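PDB 2VH4: tengpin from Thermoanaerobacter tengcongensis, which probably inhibits serine-type endopeptidases, as members of the serpin family generally do, and can form loop C-sheet polymers. Local coordinates for residues P90-S95 with Y225-Y230; V172-E177 with T331-V336; K275-I280 with K321-V326. All blocks are in the same frame, centred on the assembly; numbering follows the deposited sequence.

How the interactions relate
From the N terminus, residues 90-95, in the loop after helix 75-88, open interaction 1, and residues 172-177 open interaction 2 before residues 225-230 close interaction 1; the two loops therefore cross. Residues 275-280 then open interaction 3, which closes at 321-326, nested inside the long loop that interaction 2 completes at 331-336. Interactions 2 and 3 share the hairpin of strands 314-326 and 330-342: Val-336 N lies 2.8 Å from Lys-321 O, and four strands are laced side by side. Interaction 1 ties the loop leading into strand 95-106 to the turn between strands 218-224 and 230-237, and touches the end of strand 164-177, where Ala-226 N lies 2.7 Å from Glu-177 O.

Interaction 1 of 3, residues P90-S95 with Y225-Y230; sequences PNEEKS and YAKNHY
Pro-90 lies on the imidazole of His-229, the centre of the tight part of the contact. Pro-90 CB sits 3.5 Å from the centroid of the His-229 ring and 16° off the normal, a CH-pi contact, while Lys-227 O lies over the opposite face, sandwiching the ring. At the ring's edge His-229 NE2 donates to Glu-92 OE2 (2.8 Å); the carboxylate is met from above its plane, and the N-H...O angle of 143° marks a bent bond. Tyr-230 OH gives a 2.6 Å hydrogen bond to a lone pair of Pro-90 O, in the carbonyl plane. Between Ser-95 and the 225-230 backbone, water 1 accepts from His-229 N (2.9 Å), donates to Ala-226 O and hydrogen-bonds Ser-95 OG. Both segments are connections within the serpin fold: the type II turn Glu-92 to Ser-95 leads into strand 95-106, and residues 225-230 join the antiparallel strands 218-224 and 230-237. Toward solvent the grip becomes looser and more ionic. Lys-227, bent at chi2 and chi4, curls its NZ between two acceptors, Glu-92 OE1 (3.1 Å, a salt bridge on the anti side, tilted from the carboxylate plane) and Glu-93 O (2.9 Å). Glu-92 thus divides its carboxylate between lysine and histidine. Beyond it Lys-94 touches by its base alone, CB to Ala-226 CB at 4.1 Å; the rest of this exposed chain leads away.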
loop_
_atom_site.group_PDB
_atom_site.type_symbol
_atom_site.label_atom_id
_atom_site.label_comp_id
_atom_site.label_asym_id
_atom_site.label_seq_id
_atom_site.Cartn_x
_atom_site.Cartn_y
_atom_site.Cartn_z
ATOM N N PRO A 90 -8.135 13.473 5.671
ATOM C CA PRO A 90 -7.918 14.255 6.893
ATOM C C PRO A 90 -6.571 13.981 7.556
ATOM O O PRO A 90 -6.057 12.860 7.495
ATOM C CB PRO A 90 -9.063 13.809 7.809
ATOM C CG PRO A 90 -10.078 13.224 6.890
ATOM C CD PRO A 90 -9.277 12.558 5.823
ATOM N N ASN A 91 -6.023 15.013 8.186
ATOM C CA ASN A 91 -4.703 14.966 8.788
ATOM C C ASN A 91 -4.605 16.040 9.854
ATOM O O ASN A 91 -4.597 17.228 9.543
ATOM C CB ASN A 91 -3.632 15.187 7.712
ATOM C CG ASN A 91 -2.240 15.332 8.290
ATOM O OD1 ASN A 91 -1.854 14.616 9.213
ATOM N ND2 ASN A 91 -1.474 16.258 7.738
ATOM N N GLU A 92 -4.542 15.613 11.108
ATOM C CA GLU A 92 -4.531 16.524 12.252
ATOM C C GLU A 92 -4.012 15.788 13.478
ATOM O O GLU A 92 -3.787 14.575 13.438
ATOM C CB GLU A 92 -5.937 17.081 12.522
ATOM C CG GLU A 92 -7.000 16.017 12.738
ATOM C CD GLU A 92 -8.372 16.599 13.046
ATOM O OE1 GLU A 92 -8.576 17.130 14.162
ATOM O OE2 GLU A 92 -9.259 16.506 12.171
ATOM N N GLU A 93 -3.830 16.525 14.568
ATOM C CA GLU A 93 -3.411 15.950 15.842
ATOM C C GLU A 93 -4.239 14.714 16.209
ATOM O O GLU A 93 -5.468 14.725 16.085
ATOM C CB GLU A 93 -3.521 17.004 16.952
ATOM C CG GLU A 93 -2.581 16.766 18.130
ATOM C CD GLU A 93 -1.111 16.794 17.728
ATOM O OE1 GLU A 93 -0.347 15.919 18.193
ATOM O OE2 GLU A 93 -0.723 17.685 16.938
ATOM N N LYS A 94 -3.549 13.662 16.653
ATOM C CA LYS A 94 -4.168 12.390 17.084
ATOM C C LYS A 94 -4.723 11.558 15.924
ATOM O O LYS A 94 -5.240 10.466 16.137
ATOM C CB LYS A 94 -5.265 12.611 18.148
ATOM C CG LYS A 94 -4.791 13.317 19.408
ATOM C CD LYS A 94 -5.760 13.168 20.571
ATOM C CE LYS A 94 -5.275 14.004 21.765
ATOM N NZ LYS A 94 -5.631 13.436 23.100
ATOM N N SER A 95 -4.613 12.079 14.706
ATOM C CA SER A 95 -5.182 11.430 13.530
ATOM C C SER A 95 -4.393 11.827 12.283
ATOM O O SER A 95 -4.940 12.407 11.342
ATOM C CB SER A 95 -6.667 11.800 13.402
ATOM O OG SER A 95 -7.174 11.502 12.114
ATOM N N TYR A 225 -10.519 5.491 15.466
ATOM C CA TYR A 225 -9.470 6.364 15.954
ATOM C C TYR A 225 -10.079 7.724 16.331
ATOM O O TYR A 225 -11.169 8.074 15.863
ATOM C CB TYR A 225 -8.368 6.511 14.896
ATOM C CG TYR A 225 -7.632 5.213 14.622
ATOM C CD1 TYR A 225 -7.841 4.501 13.444
ATOM C CD2 TYR A 225 -6.738 4.689 15.552
ATOM C CE1 TYR A 225 -7.175 3.308 13.195
ATOM C CE2 TYR A 225 -6.065 3.494 15.309
ATOM C CZ TYR A 225 -6.293 2.810 14.135
ATOM O OH TYR A 225 -5.632 1.627 13.907
ATOM N N ALA A 226 -9.375 8.478 17.180
ATOM C CA ALA A 226 -9.810 9.822 17.588
ATOM C C ALA A 226 -10.084 10.726 16.385
ATOM O O ALA A 226 -9.515 10.523 15.312
ATOM C CB ALA A 226 -8.772 10.466 18.517
ATOM N N LYS A 227 -10.963 11.712 16.579
ATOM C CA LYS A 227 -11.423 12.641 15.520
ATOM C C LYS A 227 -12.327 11.980 14.457
ATOM O O LYS A 227 -12.933 12.671 13.633
ATOM C CB LYS A 227 -10.252 13.404 14.861
ATOM C CG LYS A 227 -9.204 13.979 15.834
ATOM C CD LYS A 227 -9.750 15.139 16.655
ATOM C CE LYS A 227 -8.718 15.661 17.647
ATOM N NZ LYS A 227 -7.642 16.475 17.002
ATOM N N ASN A 228 -12.418 10.651 14.495
ATOM C CA ASN A 228 -13.312 9.860 13.626
ATOM C C ASN A 228 -13.122 9.946 12.114
ATOM O O ASN A 228 -14.095 9.906 11.357
ATOM C CB ASN A 228 -14.788 10.082 13.988
ATOM C CG ASN A 228 -15.374 8.903 14.728
ATOM O OD1 ASN A 228 -15.664 8.985 15.927
ATOM N ND2 ASN A 228 -15.523 7.778 14.024
ATOM N N HIS A 229 -11.876 10.045 11.675
ATOM C CA HIS A 229 -11.579 10.026 10.253
ATOM C C HIS A 229 -11.153 8.632 9.830
ATOM O O HIS A 229 -11.387 8.214 8.693
ATOM C CB HIS A 229 -10.481 11.022 9.920
ATOM C CG HIS A 229 -10.785 12.420 10.349
ATOM N ND1 HIS A 229 -11.829 13.149 9.823
ATOM C CD2 HIS A 229 -10.169 13.231 11.241
ATOM C CE1 HIS A 229 -11.849 14.346 10.380
ATOM N NE2 HIS A 229 -10.849 14.423 11.240
ATOM N N TYR A 230 -10.519 7.915 10.753
ATOM C CA TYR A 230 -10.013 6.595 10.451
ATOM C C TYR A 230 -10.474 5.577 11.474
ATOM O O TYR A 230 -10.717 5.909 12.631
ATOM C CB TYR A 230 -8.487 6.612 10.332
ATOM C CG TYR A 230 -7.991 7.627 9.331
ATOM C CD1 TYR A 230 -7.560 8.893 9.745
ATOM C CD2 TYR A 230 -7.969 7.339 7.970
ATOM C CE1 TYR A 230 -7.114 9.836 8.827
ATOM C CE2 TYR A 230 -7.520 8.280 7.045
ATOM C CZ TYR A 230 -7.102 9.523 7.481
ATOM O OH TYR A 230 -6.661 10.454 6.569
HETATM O O HOH W 1 -9.409 9.399 13.057
#

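Interaction 2 of 3, residues V172-E177 with T331-V336; sequences VAFDAE and TKAGAV
Phe-174 overlaps Ala-333 directly across the strands, CB to CB at 4.1 Å, and its ring then leans along the sheet toward Thr-331, CE2 lying 4.1 Å from Thr-331 CB. The lean follows from chi1 of 180°, which sets CG opposite the backbone N. Tyr-225 and Tyr-230 meet this ring edge-to-face, and Tyr-225 also hydrogen-bonds Thr-331 OG1 within the same buried cluster. The remaining side chains on this face are short: Val-172 and Ala-335 face each other, and Phe-373 and Ile-363 pack against the layer. The axes of the two short strand segments run at 178°, and six backbone bonds join Val-172, Phe-174 and Ala-176 to Ala-335, Ala-333 and Thr-331; Phe-174 N to Ala-333 O measures 2.7 Å. This is the central A sheet of a serpin in the latent state: strand 330-342, which by comparison with other serpins carries the hinge of the reactive-centre loop, lies inserted between 164-177 and 314-326. Gly-334, with no side chain, brings its CA within 3.3 Å of Val-172 O, a C-H...O contact in the non-hydrogen-bonded pair with Ala-173. On the same face as Ala-173, Asp-175 and Lys-332 leave the sheet together. Their salt bridge is long, Asp-175 OD2 to Lys-332 NZ 3.8 Å, on the solvent side.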
loop_
_atom_site.group_PDB
_atom_site.type_symbol
_atom_site.label_atom_id
_atom_site.label_comp_id
_atom_site.label_asym_id
_atom_site.label_seq_id
_atom_site.Cartn_x
_atom_site.Cartn_y
_atom_site.Cartn_z
ATOM N N VAL A 172 3.947 6.804 2.780
ATOM C CA VAL A 172 2.745 7.036 3.557
ATOM C C VAL A 172 3.094 6.889 5.043
ATOM O O VAL A 172 3.857 5.992 5.435
ATOM C CB VAL A 172 1.622 6.039 3.160
ATOM C CG1 VAL A 172 0.509 6.010 4.193
ATOM C CG2 VAL A 172 1.062 6.380 1.785
ATOM N N ALA A 173 2.542 7.775 5.863
ATOM C CA ALA A 173 2.750 7.716 7.304
ATOM C C ALA A 173 1.430 7.939 8.022
ATOM O O ALA A 173 0.721 8.923 7.760
ATOM C CB ALA A 173 3.789 8.745 7.740
ATOM N N PHE A 174 1.101 7.006 8.912
ATOM C CA PHE A 174 -0.142 7.037 9.675
ATOM C C PHE A 174 0.190 7.014 11.164
ATOM O O PHE A 174 0.898 6.120 11.627
ATOM C CB PHE A 174 -1.025 5.842 9.285
ATOM C CG PHE A 174 -2.338 5.772 10.027
ATOM C CD1 PHE A 174 -3.425 6.544 9.625
ATOM C CD2 PHE A 174 -2.488 4.926 11.121
ATOM C CE1 PHE A 174 -4.639 6.485 10.313
ATOM C CE2 PHE A 174 -3.699 4.858 11.815
ATOM C CZ PHE A 174 -4.776 5.638 11.404
ATOM N N ASP A 175 -0.308 8.004 11.902
ATOM C CA ASP A 175 -0.097 8.110 13.352
ATOM C C ASP A 175 -1.390 8.613 14.000
ATOM O O ASP A 175 -1.730 9.794 13.894
ATOM C CB ASP A 175 1.071 9.059 13.654
ATOM C CG ASP A 175 1.497 9.056 15.126
ATOM O OD1 ASP A 175 0.776 8.521 15.997
ATOM O OD2 ASP A 175 2.575 9.616 15.420
ATOM N N ALA A 176 -2.114 7.708 14.653
ATOM C CA ALA A 176 -3.390 8.050 15.265
ATOM C C ALA A 176 -3.609 7.392 16.624
ATOM O O ALA A 176 -3.099 6.296 16.901
ATOM C CB ALA A 176 -4.544 7.714 14.320
ATOM N N GLU A 177 -4.374 8.079 17.467
ATOM C CA GLU A 177 -4.779 7.554 18.763
ATOM C C GLU A 177 -6.148 6.911 18.658
ATOM O O GLU A 177 -6.991 7.349 17.863
ATOM C CB GLU A 177 -4.839 8.673 19.802
ATOM C CG GLU A 177 -3.483 9.237 20.206
ATOM C CD GLU A 177 -3.551 10.165 21.418
ATOM O OE1 GLU A 177 -4.614 10.229 22.081
ATOM O OE2 GLU A 177 -2.532 10.831 21.704
ATOM N N THR A 331 -2.201 3.467 16.808
ATOM C CA THR A 331 -1.544 2.760 15.722
ATOM C C THR A 331 -0.611 3.683 14.963
ATOM O O THR A 331 -0.978 4.801 14.587
ATOM C CB THR A 331 -2.574 2.147 14.744
ATOM O OG1 THR A 331 -3.489 1.323 15.470
ATOM C CG2 THR A 331 -1.896 1.295 13.684
ATOM N N LYS A 332 0.610 3.203 14.764
ATOM C CA LYS A 332 1.563 3.824 13.862
ATOM C C LYS A 332 1.711 2.889 12.668
ATOM O O LYS A 332 1.859 1.682 12.842
ATOM C CB LYS A 332 2.919 4.008 14.551
ATOM C CG LYS A 332 2.968 5.103 15.607
ATOM C CD LYS A 332 4.248 4.992 16.445
ATOM C CE LYS A 332 4.720 6.360 16.970
ATOM N NZ LYS A 332 3.767 7.022 17.919
ATOM N N ALA A 333 1.659 3.440 11.460
ATOM C CA ALA A 333 1.810 2.629 10.258
ATOM C C ALA A 333 2.493 3.400 9.140
ATOM O O ALA A 333 2.178 4.561 8.879
ATOM C CB ALA A 333 0.461 2.080 9.794
ATOM N N GLY A 334 3.437 2.738 8.488
ATOM C CA GLY A 334 4.205 3.359 7.425
ATOM C C GLY A 334 4.314 2.456 6.223
ATOM O O GLY A 334 4.295 1.227 6.356
ATOM N N ALA A 335 4.422 3.069 5.048
ATOM C CA ALA A 335 4.582 2.321 3.808
ATOM C C ALA A 335 5.436 3.064 2.790
ATOM O O ALA A 335 5.369 4.295 2.667
ATOM C CB ALA A 335 3.236 1.978 3.209
ATOM N N VAL A 336 6.254 2.302 2.076
ATOM C CA VAL A 336 6.992 2.826 0.946
ATOM C C VAL A 336 6.785 1.892 -0.238
ATOM O O VAL A 336 6.886 0.667 -0.098
ATOM C CB VAL A 336 8.510 2.964 1.235
ATOM C CG1 VAL A 336 9.190 3.749 0.120
ATOM C CG2 VAL A 336 8.757 3.647 2.566
#

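Interaction 3 of 3, residues K275-I280 with K321-V326; sequences KYEYTI and KTFISV
Tyr-276 and Ile-324 run side by side out of the same face of two antiparallel strands, and the first torsion of each brings the two together. Tyr-276 has CG between its own N and carbonyl carbon (chi1 59°), a crowded position that turns the ring back across the neighbouring strand. Ile-324 holds its CG2 branch in the corresponding place, with CG1 opposite the backbone N. The methyl CG2 consequently sits over one face of the phenol, 4.0 Å from the ring centroid and 19° off its normal, a CH-pi contact offset toward the rim. The ring's far end is fixed as well, since Tyr-276 OH hydrogen-bonds Ser-39 O. Farther along this face Thr-322 OG1 lies 3.4 Å from Tyr-278 CB, at the edge of that ring and near its plane; the hydroxyl's polar partner is Leu-40 O. Tyr-278 takes a different rotamer, CG standing across from its backbone N (chi1 -179°), which carries its ring away from the partner strand.

Long aliphatic chains carry the other face. The ring of Phe-323 is met at its edge by Lys-275, whose CE is 3.8 Å from CE1 of Phe-323, and by Glu-277, whose CG is 3.9 Å from Phe-323 CD1. Lys-321, bent at chi3, lies along Thr-279, its CE 3.5 Å from Thr-279 OG1, and its NZ goes on to hydrogen-bond Lys-155 O. Four backbone bonds set the register, among them Thr-322 N to Tyr-278 O at 2.9 Å. The arrangement is that of neighbouring antiparallel strands in the large A sheet of the serpin fold, to which the 275-280 part of strand 263-281 contributes beside strand 314-326.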
loop_
_atom_site.group_PDB
_atom_site.type_symbol
_atom_site.label_atom_id
_atom_site.label_comp_id
_atom_site.label_asym_id
_atom_site.label_seq_id
_atom_site.Cartn_x
_atom_site.Cartn_y
_atom_site.Cartn_z
ATOM N N LYS A 275 3.751 -5.460 16.535
ATOM C CA LYS A 275 4.683 -4.520 15.947
ATOM C C LYS A 275 5.649 -5.285 15.054
ATOM O O LYS A 275 6.371 -6.162 15.532
ATOM C CB LYS A 275 5.451 -3.764 17.038
ATOM C CG LYS A 275 6.557 -2.872 16.508
ATOM C CD LYS A 275 7.261 -2.121 17.626
ATOM C CE LYS A 275 8.446 -1.339 17.100
ATOM N NZ LYS A 275 9.628 -2.229 16.891
ATOM N N TYR A 276 5.663 -4.953 13.764
ATOM C CA TYR A 276 6.589 -5.599 12.836
ATOM C C TYR A 276 6.880 -4.781 11.580
ATOM O O TYR A 276 6.190 -3.805 11.282
ATOM C CB TYR A 276 6.092 -7.009 12.451
ATOM C CG TYR A 276 4.723 -7.044 11.795
ATOM C CD1 TYR A 276 4.583 -6.885 10.411
ATOM C CD2 TYR A 276 3.568 -7.241 12.559
ATOM C CE1 TYR A 276 3.342 -6.915 9.808
ATOM C CE2 TYR A 276 2.323 -7.271 11.965
ATOM C CZ TYR A 276 2.215 -7.111 10.588
ATOM O OH TYR A 276 0.974 -7.146 9.997
ATOM N N GLU A 277 7.923 -5.200 10.865
ATOM C CA GLU A 277 8.235 -4.707 9.528
ATOM C C GLU A 277 7.988 -5.825 8.527
ATOM O O GLU A 277 8.059 -7.008 8.876
ATOM C CB GLU A 277 9.692 -4.268 9.440
ATOM C CG GLU A 277 10.052 -3.116 10.357
ATOM C CD GLU A 277 11.545 -2.903 10.456
ATOM O OE1 GLU A 277 12.300 -3.861 10.179
ATOM O OE2 GLU A 277 11.963 -1.778 10.814
ATOM N N TYR A 278 7.709 -5.437 7.284
ATOM C CA TYR A 278 7.387 -6.373 6.213
ATOM C C TYR A 278 7.918 -5.849 4.889
ATOM O O TYR A 278 7.859 -4.648 4.613
ATOM C CB TYR A 278 5.876 -6.564 6.143
ATOM C CG TYR A 278 5.363 -7.529 5.099
ATOM C CD1 TYR A 278 5.501 -8.910 5.261
ATOM C CD2 TYR A 278 4.694 -7.066 3.971
ATOM C CE1 TYR A 278 5.003 -9.800 4.310
ATOM C CE2 TYR A 278 4.194 -7.952 3.013
ATOM C CZ TYR A 278 4.354 -9.311 3.193
ATOM O OH TYR A 278 3.860 -10.186 2.254
ATOM N N THR A 279 8.448 -6.761 4.079
ATOM C CA THR A 279 8.922 -6.433 2.738
ATOM C C THR A 279 8.314 -7.409 1.741
ATOM O O THR A 279 8.323 -8.620 1.966
ATOM C CB THR A 279 10.468 -6.484 2.650
ATOM O OG1 THR A 279 11.038 -5.619 3.643
ATOM C CG2 THR A 279 10.952 -6.027 1.295
ATOM N N ILE A 280 7.765 -6.877 0.653
ATOM C CA ILE A 280 7.304 -7.717 -0.452
ATOM C C ILE A 280 7.745 -7.158 -1.816
ATOM O O ILE A 280 7.557 -5.974 -2.102
ATOM C CB ILE A 280 5.762 -7.978 -0.395
ATOM C CG1 ILE A 280 5.332 -8.980 -1.479
ATOM C CG2 ILE A 280 4.971 -6.672 -0.478
ATOM C CD1 ILE A 280 3.855 -9.387 -1.428
ATOM N N LYS A 321 7.652 -1.854 1.208
ATOM C CA LYS A 321 8.049 -2.037 2.592
ATOM C C LYS A 321 7.065 -1.333 3.510
ATOM O O LYS A 321 6.675 -0.192 3.262
ATOM C CB LYS A 321 9.464 -1.507 2.836
ATOM C CG LYS A 321 10.574 -2.338 2.214
ATOM C CD LYS A 321 11.954 -1.860 2.648
ATOM C CE LYS A 321 12.304 -2.361 4.047
ATOM N NZ LYS A 321 13.491 -1.672 4.631
ATOM N N THR A 322 6.669 -2.020 4.575
ATOM C CA THR A 322 5.682 -1.497 5.503
ATOM C C THR A 322 6.120 -1.725 6.954
ATOM O O THR A 322 7.012 -2.530 7.224
ATOM C CB THR A 322 4.309 -2.152 5.284
ATOM O OG1 THR A 322 4.429 -3.565 5.461
ATOM C CG2 THR A 322 3.769 -1.862 3.878
ATOM N N PHE A 323 5.476 -1.001 7.869
ATOM C CA PHE A 323 5.728 -1.086 9.310
ATOM C C PHE A 323 4.424 -0.763 10.011
ATOM O O PHE A 323 3.697 0.122 9.571
ATOM C CB PHE A 323 6.815 -0.077 9.739
ATOM C CG PHE A 323 6.869 0.181 11.225
ATOM C CD1 PHE A 323 7.585 -0.667 12.072
ATOM C CD2 PHE A 323 6.199 1.274 11.783
ATOM C CE1 PHE A 323 7.630 -0.431 13.451
ATOM C CE2 PHE A 323 6.245 1.526 13.164
ATOM C CZ PHE A 323 6.962 0.675 13.995
ATOM N N ILE A 324 4.124 -1.476 11.091
ATOM C CA ILE A 324 2.949 -1.158 11.911
ATOM C C ILE A 324 3.202 -1.442 13.390
ATOM O O ILE A 324 3.936 -2.366 13.729
ATOM C CB ILE A 324 1.675 -1.889 11.406
ATOM C CG1 ILE A 324 0.421 -1.366 12.121
ATOM C CG2 ILE A 324 1.835 -3.431 11.509
ATOM C CD1 ILE A 324 -0.890 -1.722 11.430
ATOM N N SER A 325 2.613 -0.626 14.259
ATOM C CA SER A 325 2.603 -0.896 15.697
ATOM C C SER A 325 1.222 -0.619 16.263
ATOM O O SER A 325 0.783 0.530 16.317
ATOM C CB SER A 325 3.646 -0.054 16.431
ATOM O OG SER A 325 3.787 -0.479 17.777
ATOM N N VAL A 326 0.532 -1.682 16.661
ATOM C CA VAL A 326 -0.770 -1.555 17.299
ATOM C C VAL A 326 -0.601 -1.821 18.795
ATOM O O VAL A 326 -0.233 -2.925 19.200
ATOM C CB VAL A 326 -1.826 -2.514 16.673
ATOM C CG1 VAL A 326 -3.111 -2.510 17.486
ATOM C CG2 VAL A 326 -2.116 -2.125 15.218
#